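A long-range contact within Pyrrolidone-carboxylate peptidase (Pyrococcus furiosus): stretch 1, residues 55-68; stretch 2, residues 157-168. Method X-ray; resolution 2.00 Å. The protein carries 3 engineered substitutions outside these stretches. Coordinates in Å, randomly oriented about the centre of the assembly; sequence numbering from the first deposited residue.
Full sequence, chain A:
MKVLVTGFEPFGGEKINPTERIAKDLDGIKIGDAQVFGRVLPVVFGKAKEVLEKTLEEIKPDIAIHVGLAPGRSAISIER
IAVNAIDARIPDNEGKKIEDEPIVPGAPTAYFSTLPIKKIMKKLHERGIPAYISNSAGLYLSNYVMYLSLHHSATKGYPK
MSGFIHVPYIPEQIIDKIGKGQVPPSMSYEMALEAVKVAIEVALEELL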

# COMPACT_ATOMS: atom_id res chain seq x y z
N THR A 55 22.88 -11.81 28.47
CA THR A 55 22.29 -13.05 27.99
C THR A 55 23.29 -13.85 27.15
O THR A 55 23.45 -15.05 27.35
CB THR A 55 21.03 -12.78 27.15
OG1 THR A 55 20.10 -12.04 27.94
CG2 THR A 55 20.39 -14.08 26.71
N LEU A 56 23.94 -13.17 26.21
CA LEU A 56 24.92 -13.83 25.35
C LEU A 56 26.08 -14.42 26.16
O LEU A 56 26.53 -15.53 25.89
CB LEU A 56 25.48 -12.83 24.32
CG LEU A 56 24.53 -12.41 23.20
CD1 LEU A 56 25.20 -11.36 22.33
CD2 LEU A 56 24.13 -13.63 22.37
N GLU A 57 26.56 -13.67 27.15
CA GLU A 57 27.66 -14.15 27.98
C GLU A 57 27.22 -15.28 28.89
O GLU A 57 27.97 -16.21 29.17
CB GLU A 57 28.23 -13.00 28.82
CG GLU A 57 29.34 -13.42 29.78
CD GLU A 57 29.96 -12.25 30.51
OE1 GLU A 57 29.20 -11.47 31.14
OE2 GLU A 57 31.20 -12.10 30.47
N GLU A 58 25.98 -15.20 29.36
CA GLU A 58 25.41 -16.20 30.25
C GLU A 58 25.24 -17.54 29.54
O GLU A 58 25.70 -18.58 30.02
CB GLU A 58 24.04 -15.73 30.75
CG GLU A 58 23.32 -16.72 31.66
CD GLU A 58 21.81 -16.49 31.68
OE1 GLU A 58 21.39 -15.32 31.75
OE2 GLU A 58 21.06 -17.49 31.62
N ILE A 59 24.58 -17.50 28.39
CA ILE A 59 24.29 -18.70 27.61
C ILE A 59 25.37 -19.11 26.61
O ILE A 59 25.59 -20.30 26.40
CB ILE A 59 22.96 -18.50 26.85
CG1 ILE A 59 21.83 -18.22 27.85
CG2 ILE A 59 22.64 -19.74 26.01
CD1 ILE A 59 20.51 -17.84 27.22
N LYS A 60 26.03 -18.13 26.01
CA LYS A 60 27.07 -18.39 25.01
C LYS A 60 26.50 -19.32 23.94
O LYS A 60 27.01 -20.41 23.71
CB LYS A 60 28.31 -19.02 25.66
CG LYS A 60 28.95 -18.17 26.75
CD LYS A 60 30.32 -18.73 27.15
CE LYS A 60 30.82 -18.11 28.45
NZ LYS A 60 30.95 -16.64 28.34
N PRO A 61 25.44 -18.87 23.25
CA PRO A 61 24.77 -19.64 22.19
C PRO A 61 25.64 -19.83 20.95
O PRO A 61 26.50 -19.00 20.66
CB PRO A 61 23.53 -18.81 21.86
CG PRO A 61 23.44 -17.79 22.97
CD PRO A 61 24.85 -17.53 23.34
N ASP A 62 25.39 -20.92 20.24
CA ASP A 62 26.10 -21.21 19.00
C ASP A 62 25.36 -20.47 17.90
O ASP A 62 25.94 -20.05 16.90
CB ASP A 62 26.07 -22.71 18.71
CG ASP A 62 26.87 -23.50 19.72
OD1 ASP A 62 28.12 -23.47 19.64
OD2 ASP A 62 26.24 -24.15 20.59
N ILE A 63 24.05 -20.33 18.10
CA ILE A 63 23.17 -19.66 17.15
C ILE A 63 22.26 -18.67 17.88
O ILE A 63 21.68 -19.00 18.92
CB ILE A 63 22.26 -20.68 16.43
CG1 ILE A 63 23.12 -21.68 15.65
CG2 ILE A 63 21.28 -19.94 15.50
CD1 ILE A 63 22.33 -22.84 15.05
N ALA A 64 22.13 -17.47 17.32
CA ALA A 64 21.28 -16.45 17.90
C ALA A 64 20.30 -15.97 16.84
O ALA A 64 20.71 -15.49 15.77
CB ALA A 64 22.11 -15.28 18.41
N ILE A 65 19.02 -16.11 17.13
CA ILE A 65 17.98 -15.65 16.22
C ILE A 65 17.11 -14.67 16.98
O ILE A 65 16.37 -15.05 17.89
CB ILE A 65 17.14 -16.83 15.70
CG1 ILE A 65 18.02 -17.75 14.85
CG2 ILE A 65 15.97 -16.29 14.87
CD1 ILE A 65 17.31 -18.99 14.33
N HIS A 66 17.24 -13.40 16.62
CA HIS A 66 16.51 -12.32 17.25
C HIS A 66 15.26 -12.03 16.43
O HIS A 66 15.33 -11.87 15.21
CB HIS A 66 17.42 -11.09 17.34
CG HIS A 66 18.72 -11.37 18.03
ND1 HIS A 66 18.81 -11.63 19.38
CD2 HIS A 66 19.98 -11.52 17.54
CE1 HIS A 66 20.06 -11.93 19.70
NE2 HIS A 66 20.79 -11.87 18.60
N VAL A 67 14.12 -11.99 17.11
CA VAL A 67 12.84 -11.79 16.44
C VAL A 67 12.18 -10.48 16.87
O VAL A 67 12.27 -10.07 18.03
CB VAL A 67 11.88 -12.97 16.75
CG1 VAL A 67 10.68 -12.94 15.82
CG2 VAL A 67 12.64 -14.29 16.63
N GLY A 68 11.51 -9.84 15.92
CA GLY A 68 10.84 -8.58 16.22
C GLY A 68 9.57 -8.41 15.41
O GLY A 68 9.34 -9.11 14.42
N GLY A 157 33.74 -14.29 18.90
CA GLY A 157 33.81 -15.63 18.34
C GLY A 157 32.55 -16.46 18.49
O GLY A 157 32.48 -17.59 17.99
N TYR A 158 31.56 -15.91 19.19
CA TYR A 158 30.28 -16.59 19.38
C TYR A 158 29.24 -15.49 19.56
O TYR A 158 29.54 -14.42 20.08
CB TYR A 158 30.32 -17.48 20.63
CG TYR A 158 30.26 -16.74 21.95
CD1 TYR A 158 29.03 -16.37 22.51
CD2 TYR A 158 31.42 -16.38 22.62
CE1 TYR A 158 28.97 -15.66 23.71
CE2 TYR A 158 31.37 -15.68 23.82
CZ TYR A 158 30.15 -15.32 24.36
OH TYR A 158 30.10 -14.62 25.54
N PRO A 159 27.99 -15.74 19.11
CA PRO A 159 27.54 -16.97 18.46
C PRO A 159 28.15 -17.14 17.07
O PRO A 159 28.55 -16.16 16.45
CB PRO A 159 26.02 -16.78 18.39
CG PRO A 159 25.88 -15.30 18.23
CD PRO A 159 26.89 -14.78 19.23
N LYS A 160 28.22 -18.38 16.59
CA LYS A 160 28.78 -18.66 15.27
C LYS A 160 27.86 -18.08 14.20
O LYS A 160 28.32 -17.60 13.17
CB LYS A 160 28.91 -20.17 15.05
CG LYS A 160 29.72 -20.89 16.11
CD LYS A 160 29.64 -22.40 15.90
CE LYS A 160 30.28 -23.16 17.06
NZ LYS A 160 30.12 -24.64 16.89
N MET A 161 26.55 -18.14 14.45
CA MET A 161 25.56 -17.61 13.52
C MET A 161 24.63 -16.67 14.27
O MET A 161 24.21 -16.95 15.39
CB MET A 161 24.71 -18.73 12.92
CG MET A 161 25.45 -19.76 12.10
SD MET A 161 24.27 -20.94 11.40
CE MET A 161 24.86 -21.01 9.71
N SER A 162 24.31 -15.55 13.62
CA SER A 162 23.42 -14.56 14.22
C SER A 162 22.61 -13.88 13.13
O SER A 162 23.12 -13.60 12.04
CB SER A 162 24.24 -13.51 14.99
OG SER A 162 23.40 -12.52 15.56
N GLY A 163 21.35 -13.61 13.43
CA GLY A 163 20.50 -12.97 12.45
C GLY A 163 19.22 -12.47 13.06
O GLY A 163 18.97 -12.67 14.26
N PHE A 164 18.40 -11.82 12.24
CA PHE A 164 17.14 -11.26 12.70
C PHE A 164 15.97 -11.62 11.79
O PHE A 164 16.09 -11.64 10.56
CB PHE A 164 17.27 -9.74 12.79
CG PHE A 164 16.25 -9.11 13.68
CD1 PHE A 164 14.93 -9.00 13.26
CD2 PHE A 164 16.58 -8.71 14.96
CE1 PHE A 164 13.96 -8.49 14.12
CE2 PHE A 164 15.61 -8.21 15.82
CZ PHE A 164 14.30 -8.10 15.40
N ILE A 165 14.83 -11.89 12.40
CA ILE A 165 13.61 -12.22 11.67
C ILE A 165 12.47 -11.33 12.15
O ILE A 165 12.22 -11.22 13.35
CB ILE A 165 13.20 -13.69 11.91
CG1 ILE A 165 14.25 -14.62 11.29
CG2 ILE A 165 11.82 -13.96 11.31
CD1 ILE A 165 13.98 -16.09 11.54
N HIS A 166 11.80 -10.67 11.21
CA HIS A 166 10.68 -9.81 11.56
C HIS A 166 9.38 -10.52 11.21
O HIS A 166 9.29 -11.19 10.18
CB HIS A 166 10.75 -8.48 10.80
CG HIS A 166 11.46 -7.39 11.55
ND1 HIS A 166 12.65 -6.85 11.13
CD2 HIS A 166 11.12 -6.72 12.68
CE1 HIS A 166 13.03 -5.90 11.97
NE2 HIS A 166 12.11 -5.80 12.92
N VAL A 167 8.37 -10.37 12.07
CA VAL A 167 7.08 -10.99 11.81
C VAL A 167 6.02 -9.89 11.70
O VAL A 167 6.16 -8.82 12.28
CB VAL A 167 6.66 -11.96 12.95
CG1 VAL A 167 7.76 -13.00 13.18
CG2 VAL A 167 6.36 -11.19 14.24
N PRO A 168 4.96 -10.15 10.93
CA PRO A 168 3.89 -9.16 10.76
C PRO A 168 3.05 -9.11 12.04
O PRO A 168 3.28 -9.87 12.98
CB PRO A 168 3.07 -9.73 9.60
CG PRO A 168 4.04 -10.62 8.86
CD PRO A 168 4.80 -11.27 9.98

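Strands 63-68 and 161-167 run side by side in parallel, their directions 23° apart, and the backbone of stretch 1 serves stretch 2 at every second residue. A64, H66 and G68 each donate N–H to one carbonyl and accept N–H from the residue two further on: A64 N to M161 O (2.9 Å) and G163 N to A64 O (3.1 Å) begin a ladder that ends with V167 N to G68 O (2.8 Å). Just before the strand, D62 O receives M161 N (3.2 Å) and, weakly, K160 N (2.8 Å), whose N–H points poorly at it (124°), while a salt bridge pairs carboxylate with ammonium, D62 OD1 to K160 NZ (3.6 Å).

At G68 the missing side chain leaves room for the F164 ring. The ring leans across its neighbour strand, with H66 O and V67 CA over one face, and F164 CE1 comes within 3.3 Å of G68 N; a CB on G68 would lie 2.7 Å from F164 CZ, a clash. On the sheet face carrying I63, I65 and V67, I65 CG2 makes apolar contact with I165 CD1 at 3.9 Å.

Before the strands, Y158 lies against the helix end and the turn after it: K60 CB covers one ring face, and L56 O meets the edge, 3.3 Å from Y158 CE1. The cis peptide leads into P159, whose apolar ring rests against both L56 and A64, with P159 CG 3.8 Å from A64 CB and P159 CD 4.3 Å from L56 CD2.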